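Local coordinates for uncharacterized protein (Leishmania major, PDB 3KSV) that is of unknown function but belongs to the zinc-binding, HINT-like branch of the histidine triad (HIT) family and is probably a nucleotide-binding hydrolase or transferase, at residues A26-M38 with R45-S57. Sequence-based numbering, arbitrary orientation.
Sequences AKVAETSKALAFM and RGHMLVIPKEHAS. With ZN (zinc ion), chain B.
Phe-37 and Leu-49 meet because the phenylalanine takes chi1 49°, with CG between its own N and C, which swings the ring over the neighbouring strand. Leu-49 CB lies over one ring face and CD1 comes to 3.4 Å from Phe-37 CE1, while Ile-51 CD1 reaches the ring edge in its plane, 3.9 Å from Phe-37 CE2. On the face that carries Ala-36 and Val-50, Met-48 bends at its last torsion (chi3 -65°), carrying CE to 3.6 Å from Ala-36 CB and close to Val-28 CG1. Strands 34-38 and 48-52 run antiparallel. Leu-35 with Ile-51 and Phe-37 with Leu-49 are hydrogen-bonded pairs, each joined by two N-H...O bonds, among them Leu-49 N to Phe-37 O at 2.8 Å.

Lys-53 closes the far end. Its backbone N binds Lys-33 O with an N-H...O angle of 172°, and its extended chain crosses the turn so that NZ meets Thr-31 O in the carbonyl plane, at a modelled 2.5 Å that is doubtfully short. Weak bonds from Lys-53 NZ to Ser-32 O and to Glu-30 OE2, the latter a 3.2 Å salt bridge, bring the acceptors round the ammonium to three. A water donates to Lys-33 O and accepts from Glu-54 N.

Just beyond, His-55 ND1 binds the zinc ion at 2.0 Å; Cys-13, Cys-16 and His-106 complete the site. Ile-51 also touches His-108, the predicted AMP-accepting histidine, and Met-48 packs against helix 64-82. This antiparallel hairpin, extended by strand 27-30 with a classic bulge at Val-28 and Ala-29 opposite Ala-36, belongs to the central sheet of the HIT fold.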
# COMPACT_ATOMS: atom_id res chain seq x y z
N ALA A 26 2.93 19.09 11.21
CA ALA A 26 2.66 18.37 12.44
C ALA A 26 2.95 16.89 12.21
O ALA A 26 2.36 16.24 11.35
CB ALA A 26 1.22 18.58 12.91
N LYS A 27 3.86 16.38 13.01
CA LYS A 27 4.33 15.01 12.93
C LYS A 27 3.36 14.08 13.71
O LYS A 27 3.15 14.25 14.91
CB LYS A 27 5.74 15.09 13.53
CG LYS A 27 6.61 13.89 13.59
CD LYS A 27 7.81 14.25 14.52
CE LYS A 27 7.42 14.16 16.03
NZ LYS A 27 7.96 15.28 16.87
N VAL A 28 2.70 13.16 13.00
CA VAL A 28 1.74 12.20 13.61
C VAL A 28 2.46 11.00 14.28
O VAL A 28 1.99 10.42 15.26
CB VAL A 28 0.69 11.73 12.55
CG1 VAL A 28 -0.06 10.48 12.99
CG2 VAL A 28 -0.28 12.87 12.25
N ALA A 29 3.63 10.65 13.75
CA ALA A 29 4.47 9.62 14.32
C ALA A 29 5.83 9.69 13.64
O ALA A 29 5.96 10.25 12.54
CB ALA A 29 3.85 8.25 14.13
N GLU A 30 6.84 9.17 14.33
CA GLU A 30 8.20 9.15 13.82
C GLU A 30 8.89 7.92 14.38
O GLU A 30 8.77 7.63 15.56
CB GLU A 30 8.95 10.43 14.20
CG GLU A 30 10.39 10.49 13.67
CD GLU A 30 11.13 11.82 13.91
OE1 GLU A 30 10.64 12.67 14.71
OE2 GLU A 30 12.22 12.01 13.31
N THR A 31 9.56 7.17 13.52
CA THR A 31 10.31 6.00 13.94
C THR A 31 11.71 6.24 13.43
O THR A 31 11.99 7.30 12.86
CB THR A 31 9.70 4.67 13.38
OG1 THR A 31 9.75 4.67 11.95
CG2 THR A 31 8.25 4.51 13.81
N SER A 32 12.61 5.29 13.62
CA SER A 32 13.98 5.47 13.14
C SER A 32 14.03 5.72 11.62
O SER A 32 14.76 6.60 11.17
CB SER A 32 14.83 4.27 13.51
OG SER A 32 14.14 3.07 13.23
N LYS A 33 13.23 4.99 10.85
CA LYS A 33 13.36 5.02 9.38
C LYS A 33 12.20 5.66 8.63
O LYS A 33 12.27 5.78 7.41
CB LYS A 33 13.61 3.60 8.85
CG LYS A 33 15.00 3.04 9.16
CD LYS A 33 16.05 3.71 8.27
CE LYS A 33 17.46 3.18 8.53
NZ LYS A 33 18.42 3.60 7.44
N ALA A 34 11.16 6.10 9.35
CA ALA A 34 9.89 6.53 8.74
C ALA A 34 9.21 7.69 9.49
O ALA A 34 9.47 7.91 10.66
CB ALA A 34 8.92 5.33 8.62
N LEU A 35 8.33 8.41 8.80
CA LEU A 35 7.56 9.49 9.36
C LEU A 35 6.09 9.42 8.89
O LEU A 35 5.81 8.98 7.78
CB LEU A 35 8.19 10.82 8.93
CG LEU A 35 8.03 12.03 9.83
CD1 LEU A 35 9.16 12.04 10.87
CD2 LEU A 35 7.99 13.35 9.00
N ALA A 36 5.15 9.86 9.74
CA ALA A 36 3.76 10.04 9.37
C ALA A 36 3.27 11.46 9.65
O ALA A 36 3.66 12.10 10.64
CB ALA A 36 2.88 9.02 10.10
N PHE A 37 2.40 11.96 8.77
CA PHE A 37 1.73 13.23 8.94
C PHE A 37 0.42 13.32 8.14
O PHE A 37 0.07 12.41 7.37
CB PHE A 37 2.68 14.37 8.59
CG PHE A 37 3.37 14.21 7.29
CD1 PHE A 37 2.78 14.66 6.13
CD2 PHE A 37 4.61 13.62 7.23
CE1 PHE A 37 3.42 14.52 4.89
CE2 PHE A 37 5.27 13.47 6.02
CZ PHE A 37 4.67 13.92 4.83
N MET A 38 -0.31 14.40 8.34
CA MET A 38 -1.58 14.61 7.65
C MET A 38 -1.36 15.10 6.21
O MET A 38 -0.36 15.76 5.91
CB MET A 38 -2.46 15.59 8.42
CG MET A 38 -2.71 15.23 9.91
SD MET A 38 -3.48 13.62 10.19
CE MET A 38 -4.98 13.85 9.24
N ARG A 45 -11.65 13.59 4.96
CA ARG A 45 -11.23 14.00 6.29
C ARG A 45 -10.44 12.87 6.98
O ARG A 45 -10.91 11.74 7.03
CB ARG A 45 -12.49 14.39 7.09
CG ARG A 45 -12.28 14.76 8.54
CD ARG A 45 -11.54 16.05 8.74
NE ARG A 45 -11.19 16.19 10.15
CZ ARG A 45 -11.98 16.67 11.12
NH1 ARG A 45 -13.21 17.14 10.87
NH2 ARG A 45 -11.50 16.72 12.37
N GLY A 46 -9.24 13.18 7.48
CA GLY A 46 -8.36 12.20 8.16
C GLY A 46 -7.35 11.47 7.28
O GLY A 46 -6.65 10.57 7.74
N HIS A 47 -7.30 11.85 6.00
CA HIS A 47 -6.31 11.37 5.02
C HIS A 47 -4.90 11.69 5.49
O HIS A 47 -4.57 12.86 5.77
CB HIS A 47 -6.60 12.04 3.66
CG HIS A 47 -5.70 11.64 2.52
ND1 HIS A 47 -5.98 11.98 1.22
CD2 HIS A 47 -4.52 10.97 2.48
CE1 HIS A 47 -5.03 11.53 0.42
NE2 HIS A 47 -4.13 10.91 1.16
N MET A 48 -4.08 10.65 5.59
CA MET A 48 -2.73 10.80 6.08
C MET A 48 -1.76 10.11 5.18
O MET A 48 -2.14 9.39 4.26
CB MET A 48 -2.61 10.29 7.53
CG MET A 48 -2.83 8.80 7.77
SD MET A 48 -2.43 8.39 9.48
CE MET A 48 -0.65 8.76 9.43
N LEU A 49 -0.48 10.37 5.46
CA LEU A 49 0.65 9.91 4.68
C LEU A 49 1.68 9.22 5.58
O LEU A 49 1.91 9.65 6.71
CB LEU A 49 1.31 11.09 3.99
CG LEU A 49 0.43 11.93 3.06
CD1 LEU A 49 1.09 13.28 2.78
CD2 LEU A 49 0.14 11.21 1.78
N VAL A 50 2.28 8.14 5.09
CA VAL A 50 3.41 7.49 5.76
C VAL A 50 4.56 7.43 4.75
O VAL A 50 4.41 6.85 3.68
CB VAL A 50 3.07 6.04 6.20
CG1 VAL A 50 4.31 5.31 6.68
CG2 VAL A 50 1.99 6.05 7.27
N ILE A 51 5.69 8.01 5.11
CA ILE A 51 6.83 8.07 4.19
C ILE A 51 8.12 7.53 4.83
O ILE A 51 8.30 7.64 6.05
CB ILE A 51 7.08 9.52 3.70
CG1 ILE A 51 7.64 10.39 4.81
CG2 ILE A 51 5.79 10.16 3.16
CD1 ILE A 51 8.28 11.66 4.29
N PRO A 52 9.02 6.95 4.02
CA PRO A 52 10.34 6.68 4.54
C PRO A 52 11.14 7.98 4.68
O PRO A 52 10.94 8.91 3.90
CB PRO A 52 10.95 5.79 3.47
CG PRO A 52 10.33 6.27 2.22
CD PRO A 52 8.91 6.56 2.61
N LYS A 53 12.02 8.04 5.66
CA LYS A 53 12.93 9.17 5.78
C LYS A 53 13.91 9.22 4.60
O LYS A 53 14.25 10.30 4.13
CB LYS A 53 13.67 9.11 7.11
CG LYS A 53 12.81 9.52 8.32
CD LYS A 53 13.51 9.14 9.64
CE LYS A 53 12.90 9.84 10.85
NZ LYS A 53 13.40 9.26 12.13
N GLU A 54 14.33 8.05 4.12
CA GLU A 54 15.24 7.95 2.96
C GLU A 54 14.54 8.51 1.72
O GLU A 54 13.36 8.24 1.50
CB GLU A 54 15.63 6.46 2.73
CG GLU A 54 16.66 6.20 1.61
CD GLU A 54 16.66 4.73 1.06
OE1 GLU A 54 16.00 3.81 1.65
OE2 GLU A 54 17.33 4.51 0.02
N HIS A 55 15.26 9.27 0.90
CA HIS A 55 14.72 9.70 -0.40
C HIS A 55 14.80 8.54 -1.40
O HIS A 55 15.77 8.43 -2.16
CB HIS A 55 15.41 10.95 -0.96
CG HIS A 55 14.79 11.47 -2.23
ND1 HIS A 55 13.67 12.28 -2.23
CD2 HIS A 55 15.11 11.27 -3.53
CE1 HIS A 55 13.33 12.56 -3.48
NE2 HIS A 55 14.19 11.96 -4.28
N ALA A 56 13.78 7.69 -1.39
CA ALA A 56 13.58 6.68 -2.44
C ALA A 56 12.47 7.21 -3.34
O ALA A 56 11.41 7.58 -2.85
CB ALA A 56 13.17 5.36 -1.84
N SER A 57 12.71 7.30 -4.64
CA SER A 57 11.67 7.80 -5.54
C SER A 57 10.51 6.78 -5.77
O SER A 57 9.34 7.18 -5.92
CB SER A 57 12.30 8.25 -6.86
OG SER A 57 11.32 8.35 -7.88
ZN ZN B . 12.46 13.30 -1.03
O HOH W 1 14.04 5.43 5.47